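PDB 1WYD: hypothetical aspartyl-tRNA synthetase from Sulfolobus tokodaii, which attaches L-aspartate to both tRNA(Asp) and tRNA(Asn), first activating it with ATP to form Asp-AMP. Local coordinates for residues F144-T158 with Y191-V205. Sequence-based numbering, arbitrary orientation.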
ATOM      1  N   PHE B 144       0.402  -4.378 -10.963  1.00 42.18           N
ATOM      2  CA  PHE B 144       0.514  -2.933 -11.076  1.00 41.33           C
ATOM      3  C   PHE B 144       1.927  -2.538 -10.686  1.00 41.29           C
ATOM      4  O   PHE B 144       2.562  -1.763 -11.362  1.00 40.81           O
ATOM      5  CB  PHE B 144      -0.526  -2.279 -10.148  1.00 41.57           C
ATOM      6  CG  PHE B 144      -0.383  -0.784  -9.987  1.00 40.68           C
ATOM      7  CD1 PHE B 144      -0.863   0.086 -10.978  1.00 39.29           C
ATOM      8  CD2 PHE B 144       0.180  -0.239  -8.810  1.00 40.88           C
ATOM      9  CE1 PHE B 144      -0.765   1.453 -10.847  1.00 38.35           C
ATOM     10  CE2 PHE B 144       0.289   1.159  -8.649  1.00 38.73           C
ATOM     11  CZ  PHE B 144      -0.211   2.018  -9.680  1.00 39.11           C
ATOM     12  N   ARG B 145       2.414  -3.060  -9.565  1.00 42.23           N
ATOM     13  CA  ARG B 145       3.688  -2.609  -9.048  1.00 42.21           C
ATOM     14  C   ARG B 145       4.808  -3.189  -9.922  1.00 42.58           C
ATOM     15  O   ARG B 145       5.782  -2.505 -10.242  1.00 42.38           O
ATOM     16  CB  ARG B 145       3.832  -3.011  -7.603  1.00 42.35           C
ATOM     17  CG  ARG B 145       2.875  -2.290  -6.656  1.00 42.20           C
ATOM     18  CD  ARG B 145       3.254  -2.490  -5.211  1.00 41.97           C
ATOM     19  NE  ARG B 145       2.222  -2.026  -4.289  1.00 42.48           N
ATOM     20  CZ  ARG B 145       1.263  -2.787  -3.773  1.00 43.90           C
ATOM     21  NH1 ARG B 145       1.194  -4.069  -4.097  1.00 41.23           N
ATOM     22  NH2 ARG B 145       0.368  -2.271  -2.910  1.00 42.58           N
ATOM     23  N   GLU B 146       4.641  -4.438 -10.329  1.00 42.58           N
ATOM     24  CA  GLU B 146       5.621  -5.123 -11.179  1.00 43.56           C
ATOM     25  C   GLU B 146       6.005  -4.303 -12.412  1.00 42.82           C
ATOM     26  O   GLU B 146       7.182  -4.042 -12.638  1.00 43.13           O
ATOM     27  CB  GLU B 146       5.063  -6.498 -11.548  1.00 44.46           C
ATOM     28  CG  GLU B 146       5.880  -7.311 -12.519  1.00 46.80           C
ATOM     29  CD  GLU B 146       5.125  -8.560 -12.902  1.00 49.52           C
ATOM     30  OE1 GLU B 146       5.544  -9.663 -12.478  1.00 52.71           O
ATOM     31  OE2 GLU B 146       4.087  -8.422 -13.583  1.00 49.76           O
ATOM     32  N   THR B 147       4.999  -3.833 -13.159  1.00 42.87           N
ATOM     33  CA  THR B 147       5.210  -3.005 -14.331  1.00 41.91           C
ATOM     34  C   THR B 147       5.980  -1.755 -13.976  1.00 42.05           C
ATOM     35  O   THR B 147       6.880  -1.325 -14.729  1.00 41.85           O
ATOM     36  CB  THR B 147       3.867  -2.616 -14.987  1.00 42.04           C
ATOM     37  OG1 THR B 147       3.210  -3.803 -15.416  1.00 43.01           O
ATOM     38  CG2 THR B 147       4.094  -1.886 -16.327  1.00 39.05           C
ATOM     39  N   LEU B 148       5.629  -1.178 -12.822  1.00 41.25           N
ATOM     40  CA  LEU B 148       6.199   0.088 -12.392  1.00 39.94           C
ATOM     41  C   LEU B 148       7.663  -0.025 -11.985  1.00 39.74           C
ATOM     42  O   LEU B 148       8.460   0.891 -12.286  1.00 38.91           O
ATOM     43  CB  LEU B 148       5.338   0.707 -11.278  1.00 40.04           C
ATOM     44  CG  LEU B 148       4.102   1.344 -11.885  1.00 39.68           C
ATOM     45  CD1 LEU B 148       2.999   1.395 -10.840  1.00 39.80           C
ATOM     46  CD2 LEU B 148       4.433   2.717 -12.453  1.00 34.28           C
ATOM     47  N   TYR B 149       8.007  -1.129 -11.303  1.00 39.99           N
ATOM     48  CA  TYR B 149       9.378  -1.423 -10.894  1.00 41.54           C
ATOM     49  C   TYR B 149      10.232  -1.613 -12.111  1.00 43.50           C
ATOM     50  O   TYR B 149      11.371  -1.190 -12.125  1.00 44.38           O
ATOM     51  CB  TYR B 149       9.489  -2.727 -10.074  1.00 41.43           C
ATOM     52  CG  TYR B 149       8.821  -2.761  -8.741  1.00 38.67           C
ATOM     53  CD1 TYR B 149       8.978  -1.715  -7.827  1.00 38.83           C
ATOM     54  CD2 TYR B 149       8.025  -3.846  -8.370  1.00 38.90           C
ATOM     55  CE1 TYR B 149       8.344  -1.750  -6.576  1.00 36.39           C
ATOM     56  CE2 TYR B 149       7.383  -3.897  -7.100  1.00 36.32           C
ATOM     57  CZ  TYR B 149       7.544  -2.840  -6.216  1.00 38.51           C
ATOM     58  OH  TYR B 149       6.934  -2.864  -4.948  1.00 40.36           O
ATOM     59  N   LYS B 150       9.674  -2.249 -13.138  1.00 45.88           N
ATOM     60  CA  LYS B 150      10.389  -2.436 -14.413  1.00 47.97           C
ATOM     61  C   LYS B 150      10.762  -1.093 -15.040  1.00 47.75           C
ATOM     62  O   LYS B 150      11.753  -1.010 -15.758  1.00 46.83           O
ATOM     63  CB  LYS B 150       9.555  -3.261 -15.394  1.00 48.02           C
ATOM     64  CG  LYS B 150      10.356  -4.057 -16.407  1.00 53.80           C
ATOM     65  CD  LYS B 150       9.506  -4.559 -17.627  1.00 58.82           C
ATOM     66  CE  LYS B 150       8.492  -5.668 -17.269  1.00 61.81           C
ATOM     67  NZ  LYS B 150       9.008  -6.799 -16.381  1.00 65.12           N
ATOM     68  N   GLU B 151       9.984  -0.043 -14.750  1.00 47.72           N
ATOM     69  CA  GLU B 151      10.256   1.280 -15.332  1.00 47.67           C
ATOM     70  C   GLU B 151      11.046   2.138 -14.369  1.00 47.08           C
ATOM     71  O   GLU B 151      11.285   3.323 -14.609  1.00 47.35           O
ATOM     72  CB  GLU B 151       8.974   1.991 -15.723  1.00 48.66           C
ATOM     73  CG  GLU B 151       8.045   1.199 -16.639  1.00 52.61           C
ATOM     74  CD  GLU B 151       8.598   1.053 -18.052  1.00 59.48           C
ATOM     75  OE1 GLU B 151       8.313   0.024 -18.702  1.00 63.63           O
ATOM     76  OE2 GLU B 151       9.316   1.962 -18.513  1.00 61.30           O
ATOM     77  N   GLY B 152      11.487   1.513 -13.289  1.00 46.50           N
ATOM     78  CA  GLY B 152      12.215   2.200 -12.242  1.00 45.54           C
ATOM     79  C   GLY B 152      11.373   3.161 -11.405  1.00 44.05           C
ATOM     80  O   GLY B 152      11.883   4.161 -10.923  1.00 44.44           O
ATOM     81  N   PHE B 153      10.095   2.860 -11.222  1.00 41.98           N
ATOM     82  CA  PHE B 153       9.292   3.659 -10.310  1.00 40.33           C
ATOM     83  C   PHE B 153       9.538   3.262  -8.837  1.00 39.65           C
ATOM     84  O   PHE B 153       9.739   2.103  -8.517  1.00 40.16           O
ATOM     85  CB  PHE B 153       7.820   3.606 -10.717  1.00 39.32           C
ATOM     86  CG  PHE B 153       7.467   4.541 -11.854  1.00 37.46           C
ATOM     87  CD1 PHE B 153       7.850   4.245 -13.188  1.00 39.64           C
ATOM     88  CD2 PHE B 153       6.747   5.721 -11.617  1.00 36.74           C
ATOM     89  CE1 PHE B 153       7.503   5.106 -14.250  1.00 34.77           C
ATOM     90  CE2 PHE B 153       6.419   6.612 -12.679  1.00 34.41           C
ATOM     91  CZ  PHE B 153       6.793   6.289 -13.997  1.00 34.94           C
ATOM     92  N   ILE B 154       9.561   4.255  -7.965  1.00 38.31           N
ATOM     93  CA  ILE B 154       9.835   4.087  -6.537  1.00 37.03           C
ATOM     94  C   ILE B 154       8.510   4.214  -5.800  1.00 36.63           C
ATOM     95  O   ILE B 154       7.719   5.109  -6.133  1.00 35.60           O
ATOM     96  CB  ILE B 154      10.845   5.196  -6.062  1.00 37.35           C
ATOM     97  CG1 ILE B 154      12.251   4.886  -6.582  1.00 35.96           C
ATOM     98  CG2 ILE B 154      10.945   5.287  -4.530  1.00 33.95           C
ATOM     99  CD1 ILE B 154      13.173   6.153  -6.710  1.00 37.04           C
ATOM    100  N   GLU B 155       8.234   3.273  -4.892  1.00 35.68           N
ATOM    101  CA  GLU B 155       7.011   3.281  -4.113  1.00 37.10           C
ATOM    102  C   GLU B 155       7.150   4.270  -2.939  1.00 37.00           C
ATOM    103  O   GLU B 155       8.219   4.298  -2.285  1.00 35.63           O
ATOM    104  CB  GLU B 155       6.659   1.869  -3.600  1.00 37.83           C
ATOM    105  CG  GLU B 155       5.491   1.828  -2.607  1.00 40.82           C
ATOM    106  CD  GLU B 155       4.973   0.440  -2.286  1.00 42.81           C
ATOM    107  OE1 GLU B 155       5.711  -0.531  -2.476  1.00 46.36           O
ATOM    108  OE2 GLU B 155       3.822   0.305  -1.807  1.00 43.77           O
ATOM    109  N   ILE B 156       6.077   5.063  -2.696  1.00 37.07           N
ATOM    110  CA  ILE B 156       6.026   6.086  -1.612  1.00 35.84           C
ATOM    111  C   ILE B 156       4.748   6.099  -0.722  1.00 36.56           C
ATOM    112  O   ILE B 156       3.743   5.467  -1.037  1.00 36.80           O
ATOM    113  CB  ILE B 156       6.252   7.525  -2.161  1.00 35.62           C
ATOM    114  CG1 ILE B 156       5.075   7.945  -3.034  1.00 34.48           C
ATOM    115  CG2 ILE B 156       7.618   7.696  -2.867  1.00 40.26           C
ATOM    116  CD1 ILE B 156       4.981   9.388  -3.260  1.00 32.63           C
ATOM    117  N   PHE B 157       4.805   6.843   0.386  1.00 36.58           N
ATOM    118  CA  PHE B 157       3.651   7.048   1.267  1.00 37.70           C
ATOM    119  C   PHE B 157       3.607   8.533   1.695  1.00 37.39           C
ATOM    120  O   PHE B 157       4.544   9.008   2.347  1.00 36.63           O
ATOM    121  CB  PHE B 157       3.739   6.146   2.490  1.00 38.05           C
ATOM    122  CG  PHE B 157       3.267   4.754   2.235  1.00 38.53           C
ATOM    123  CD1 PHE B 157       4.157   3.703   2.246  1.00 43.33           C
ATOM    124  CD2 PHE B 157       1.929   4.501   1.950  1.00 39.30           C
ATOM    125  CE1 PHE B 157       3.712   2.404   1.990  1.00 44.84           C
ATOM    126  CE2 PHE B 157       1.466   3.225   1.702  1.00 41.04           C
ATOM    127  CZ  PHE B 157       2.353   2.169   1.725  1.00 43.01           C
ATOM    128  N   THR B 158       2.558   9.248   1.257  1.00 35.74           N
ATOM    129  CA  THR B 158       2.412  10.659   1.529  1.00 34.97           C
ATOM    130  C   THR B 158       1.366  10.902   2.669  1.00 34.60           C
ATOM    131  O   THR B 158       0.610   9.977   3.054  1.00 33.32           O
ATOM    132  CB  THR B 158       2.069  11.439   0.285  1.00 34.02           C
ATOM    133  OG1 THR B 158       0.975  10.812  -0.378  1.00 36.27           O
ATOM    134  CG2 THR B 158       3.200  11.365  -0.703  1.00 37.48           C
ATOM    135  N   TYR B 191       1.803  15.919  -3.034  1.00 43.04           N
ATOM    136  CA  TYR B 191       2.958  15.230  -2.472  1.00 42.83           C
ATOM    137  C   TYR B 191       3.704  14.367  -3.485  1.00 43.28           C
ATOM    138  O   TYR B 191       4.944  14.295  -3.431  1.00 43.65           O
ATOM    139  CB  TYR B 191       2.566  14.469  -1.227  1.00 42.94           C
ATOM    140  CG  TYR B 191       2.157  15.432  -0.097  1.00 46.17           C
ATOM    141  CD1 TYR B 191       0.810  15.755   0.117  1.00 47.07           C
ATOM    142  CD2 TYR B 191       3.119  16.054   0.706  1.00 46.84           C
ATOM    143  CE1 TYR B 191       0.421  16.646   1.136  1.00 51.11           C
ATOM    144  CE2 TYR B 191       2.748  16.948   1.719  1.00 51.07           C
ATOM    145  CZ  TYR B 191       1.391  17.241   1.922  1.00 52.84           C
ATOM    146  OH  TYR B 191       0.999  18.123   2.910  1.00 57.84           O
ATOM    147  N   LYS B 192       2.974  13.762  -4.419  1.00 42.04           N
ATOM    148  CA  LYS B 192       3.599  12.872  -5.390  1.00 42.33           C
ATOM    149  C   LYS B 192       4.304  13.708  -6.446  1.00 42.52           C
ATOM    150  O   LYS B 192       5.356  13.324  -6.945  1.00 43.49           O
ATOM    151  CB  LYS B 192       2.590  11.865  -5.987  1.00 41.73           C
ATOM    152  CG  LYS B 192       1.510  12.470  -6.825  1.00 39.48           C
ATOM    153  CD  LYS B 192       0.449  11.457  -7.206  1.00 40.49           C
ATOM    154  CE  LYS B 192      -0.452  12.063  -8.296  1.00 40.86           C
ATOM    155  NZ  LYS B 192      -1.531  11.186  -8.759  1.00 41.11           N
ATOM    156  N   GLU B 193       3.762  14.891  -6.735  1.00 42.84           N
ATOM    157  CA  GLU B 193       4.464  15.840  -7.598  1.00 41.89           C
ATOM    158  C   GLU B 193       5.779  16.207  -6.952  1.00 42.02           C
ATOM    159  O   GLU B 193       6.820  16.191  -7.608  1.00 42.44           O
ATOM    160  CB  GLU B 193       3.635  17.092  -7.844  1.00 42.09           C
ATOM    161  CG  GLU B 193       2.309  16.820  -8.544  1.00 41.18           C
ATOM    162  CD  GLU B 193       1.712  18.065  -9.185  1.00 45.11           C
ATOM    163  OE1 GLU B 193       2.452  18.813  -9.870  1.00 44.47           O
ATOM    164  OE2 GLU B 193       0.485  18.280  -9.041  1.00 46.33           O
ATOM    165  N   LEU B 194       5.720  16.516  -5.654  1.00 40.93           N
ATOM    166  CA  LEU B 194       6.892  16.875  -4.883  1.00 40.04           C
ATOM    167  C   LEU B 194       7.946  15.784  -4.923  1.00 39.75           C
ATOM    168  O   LEU B 194       9.137  16.077  -5.122  1.00 38.95           O
ATOM    169  CB  LEU B 194       6.528  17.169  -3.402  1.00 39.72           C
ATOM    170  CG  LEU B 194       5.666  18.418  -3.145  1.00 38.60           C
ATOM    171  CD1 LEU B 194       5.744  18.816  -1.693  1.00 37.99           C
ATOM    172  CD2 LEU B 194       6.043  19.592  -4.048  1.00 36.91           C
ATOM    173  N   MET B 195       7.510  14.549  -4.673  1.00 39.00           N
ATOM    174  CA  MET B 195       8.413  13.413  -4.633  1.00 39.42           C
ATOM    175  C   MET B 195       8.877  13.074  -6.042  1.00 40.09           C
ATOM    176  O   MET B 195       9.942  12.498  -6.201  1.00 40.77           O
ATOM    177  CB  MET B 195       7.752  12.183  -4.015  1.00 39.61           C
ATOM    178  CG  MET B 195       7.386  12.341  -2.568  1.00 40.95           C
ATOM    179  SD  MET B 195       8.805  12.465  -1.542  1.00 46.10           S
ATOM    180  CE  MET B 195       9.307  10.778  -1.492  1.00 42.12           C
ATOM    181  N   ALA B 196       8.089  13.425  -7.059  1.00 40.10           N
ATOM    182  CA  ALA B 196       8.591  13.303  -8.421  1.00 40.69           C
ATOM    183  C   ALA B 196       9.705  14.337  -8.625  1.00 40.89           C
ATOM    184  O   ALA B 196      10.604  14.151  -9.477  1.00 41.46           O
ATOM    185  CB  ALA B 196       7.484  13.505  -9.409  1.00 40.53           C
ATOM    186  N   GLY B 197       9.670  15.411  -7.831  1.00 39.35           N
ATOM    187  CA  GLY B 197      10.594  16.514  -8.010  1.00 38.43           C
ATOM    188  C   GLY B 197      11.895  16.225  -7.292  1.00 39.22           C
ATOM    189  O   GLY B 197      12.788  17.051  -7.278  1.00 39.74           O
ATOM    190  N   VAL B 198      11.992  15.049  -6.686  1.00 40.01           N
ATOM    191  CA  VAL B 198      13.179  14.622  -5.982  1.00 40.89           C
ATOM    192  C   VAL B 198      13.720  13.302  -6.556  1.00 41.82           C
ATOM    193  O   VAL B 198      14.910  13.209  -6.897  1.00 42.27           O
ATOM    194  CB  VAL B 198      12.949  14.515  -4.461  1.00 40.68           C
ATOM    195  CG1 VAL B 198      11.776  15.364  -4.027  1.00 40.45           C
ATOM    196  CG2 VAL B 198      12.762  13.143  -4.038  1.00 40.77           C
ATOM    197  N   VAL B 199      12.876  12.279  -6.660  1.00 40.88           N
ATOM    198  CA  VAL B 199      13.370  11.053  -7.248  1.00 40.78           C
ATOM    199  C   VAL B 199      12.766  10.699  -8.582  1.00 39.92           C
ATOM    200  O   VAL B 199      12.825   9.560  -8.938  1.00 41.51           O
ATOM    201  CB  VAL B 199      13.274   9.848  -6.311  1.00 40.27           C
ATOM    202  CG1 VAL B 199      14.333   9.951  -5.219  1.00 41.00           C
ATOM    203  CG2 VAL B 199      11.868   9.676  -5.750  1.00 39.32           C
ATOM    204  N   GLU B 200      12.145  11.651  -9.271  1.00 39.27           N
ATOM    205  CA  GLU B 200      11.606  11.459 -10.635  1.00 38.68           C
ATOM    206  C   GLU B 200      10.410  10.514 -10.845  1.00 38.09           C
ATOM    207  O   GLU B 200       9.429  10.884 -11.505  1.00 36.75           O
ATOM    208  CB  GLU B 200      12.704  11.083 -11.613  1.00 39.41           C
ATOM    209  CG  GLU B 200      13.561  12.270 -12.013  1.00 42.55           C
ATOM    210  CD  GLU B 200      14.611  11.940 -13.048  1.00 44.70           C
ATOM    211  OE1 GLU B 200      14.282  11.807 -14.233  1.00 44.69           O
ATOM    212  OE2 GLU B 200      15.778  11.831 -12.655  1.00 49.78           O
ATOM    213  N   ARG B 201      10.482   9.295 -10.327  1.00 37.33           N
ATOM    214  CA  ARG B 201       9.473   8.295 -10.703  1.00 37.60           C
ATOM    215  C   ARG B 201       8.852   7.624  -9.503  1.00 36.30           C
ATOM    216  O   ARG B 201       9.504   6.816  -8.888  1.00 36.02           O
ATOM    217  CB  ARG B 201      10.083   7.240 -11.663  1.00 37.38           C
ATOM    218  CG  ARG B 201      10.628   7.866 -12.958  1.00 38.13           C
ATOM    219  CD  ARG B 201      10.972   6.830 -14.088  1.00 42.76           C
ATOM    220  NE  ARG B 201      11.088   7.435 -15.432  1.00 43.29           N
ATOM    221  CZ  ARG B 201      11.435   6.754 -16.547  1.00 46.45           C
ATOM    222  NH1 ARG B 201      11.757   5.453 -16.482  1.00 43.62           N
ATOM    223  NH2 ARG B 201      11.480   7.383 -17.721  1.00 42.66           N
ATOM    224  N   VAL B 202       7.578   7.919  -9.199  1.00 35.89           N
ATOM    225  CA  VAL B 202       6.992   7.455  -7.925  1.00 35.02           C
ATOM    226  C   VAL B 202       5.591   6.881  -8.048  1.00 34.26           C
ATOM    227  O   VAL B 202       4.802   7.365  -8.793  1.00 35.30           O
ATOM    228  CB  VAL B 202       6.939   8.622  -6.918  1.00 35.29           C
ATOM    229  CG1 VAL B 202       8.329   9.060  -6.581  1.00 35.83           C
ATOM    230  CG2 VAL B 202       6.093   9.785  -7.486  1.00 31.63           C
ATOM    231  N   PHE B 203       5.265   5.856  -7.302  1.00 34.13           N
ATOM    232  CA  PHE B 203       3.848   5.529  -7.178  1.00 34.35           C
ATOM    233  C   PHE B 203       3.402   5.405  -5.712  1.00 34.64           C
ATOM    234  O   PHE B 203       4.228   5.207  -4.825  1.00 33.61           O
ATOM    235  CB  PHE B 203       3.481   4.264  -7.896  1.00 33.02           C
ATOM    236  CG  PHE B 203       4.142   3.021  -7.362  1.00 33.57           C
ATOM    237  CD1 PHE B 203       5.443   2.631  -7.782  1.00 31.00           C
ATOM    238  CD2 PHE B 203       3.433   2.156  -6.539  1.00 34.04           C
ATOM    239  CE1 PHE B 203       6.030   1.466  -7.282  1.00 23.32           C
ATOM    240  CE2 PHE B 203       4.009   0.989  -6.094  1.00 33.74           C
ATOM    241  CZ  PHE B 203       5.306   0.633  -6.496  1.00 28.90           C
ATOM    242  N   GLU B 204       2.083   5.434  -5.509  1.00 34.52           N
ATOM    243  CA  GLU B 204       1.530   5.084  -4.228  1.00 35.40           C
ATOM    244  C   GLU B 204       0.172   4.413  -4.410  1.00 35.63           C
ATOM    245  O   GLU B 204      -0.642   4.824  -5.228  1.00 36.46           O
ATOM    246  CB  GLU B 204       1.495   6.364  -3.369  1.00 34.93           C
ATOM    247  CG  GLU B 204       0.419   6.444  -2.301  1.00 38.32           C
ATOM    248  CD  GLU B 204       0.698   7.491  -1.228  1.00 35.41           C
ATOM    249  OE1 GLU B 204       1.083   8.626  -1.554  1.00 37.58           O
ATOM    250  OE2 GLU B 204       0.511   7.185  -0.058  1.00 40.95           O
ATOM    251  N   VAL B 205      -0.060   3.344  -3.677  1.00 35.65           N
ATOM    252  CA  VAL B 205      -1.376   2.734  -3.619  1.00 36.14           C
ATOM    253  C   VAL B 205      -1.776   2.940  -2.145  1.00 35.39           C
ATOM    254  O   VAL B 205      -1.060   2.485  -1.250  1.00 34.82           O
ATOM    255  CB  VAL B 205      -1.324   1.212  -3.914  1.00 35.83           C
ATOM    256  CG1 VAL B 205      -2.699   0.649  -4.058  1.00 36.11           C
ATOM    257  CG2 VAL B 205      -0.557   0.908  -5.196  1.00 39.50           C
TER
HETATM  258  O   HOH W   1       0.721   0.485  -1.698  1.00 60.47           O
HETATM  259  O   HOH W   2       2.251   3.024  -1.505  1.00 40.45           O
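The parallel edge of the class II synthetase catalytic sheet is formed where strand 154-155 pairs with strand 201-205. Ile-154 N donates to Arg-201 O, and Ile-154 O receives Phe-203 N. Ile-156 N continues the register to Phe-203 O (2.8 Å). Phe-203 fills the gap between the sheet and helix 144-150. Its CG lies between the backbone N and the carbonyl carbon (chi1 64°), which turns the ring toward the helix. Leu-148 CD1 covers one face, and Glu-155 CB the other, 3.9 Å from the centroid of the Phe-203 ring. The edge of Phe-144 points at the Phe-203 ring in an offset edge-to-face pair, planes 89° apart. A Schellman motif with Gly-152 as C-prime residue ends the helix. Just beyond it, Arg-201 CB sits over the centre of the Phe-153 ring, 3.7 Å from its centroid. The extended Arg-201 chain then brings NH1 to Glu-151 O (2.9 Å), in the plane of both groups. At the other end, Thr-158 N bonds to both Glu-204 OE1 and OE2 (3.2 Å each) from their syn sides, 26° out of the carboxylate plane. Thr-158 OG1 lies 2.5 Å from Glu-204 OE1, a doubtful, very short distance. Lys-160 forms a salt bridge to OE2. Without this carboxylate, as with an alanine at Glu-204, Thr-158 N and the Lys-160 charge would probably lose their shared mate. Ile-154 and Val-202 lie on the sheet face away from Phe-203. There Ile-154 CD1 meets Val-199, and beside them Ile-156 CG2 meets Met-195 CE (3.8 Å), seating helix 191-199. Strand 222-231 flanks strand 201-209 on its other side, helix 235-256 packs on Phe-144 and Phe-153, and Arg-145 and Glu-155 exchange salt bridges with Glu-155 and Arg-145 of the second subunit.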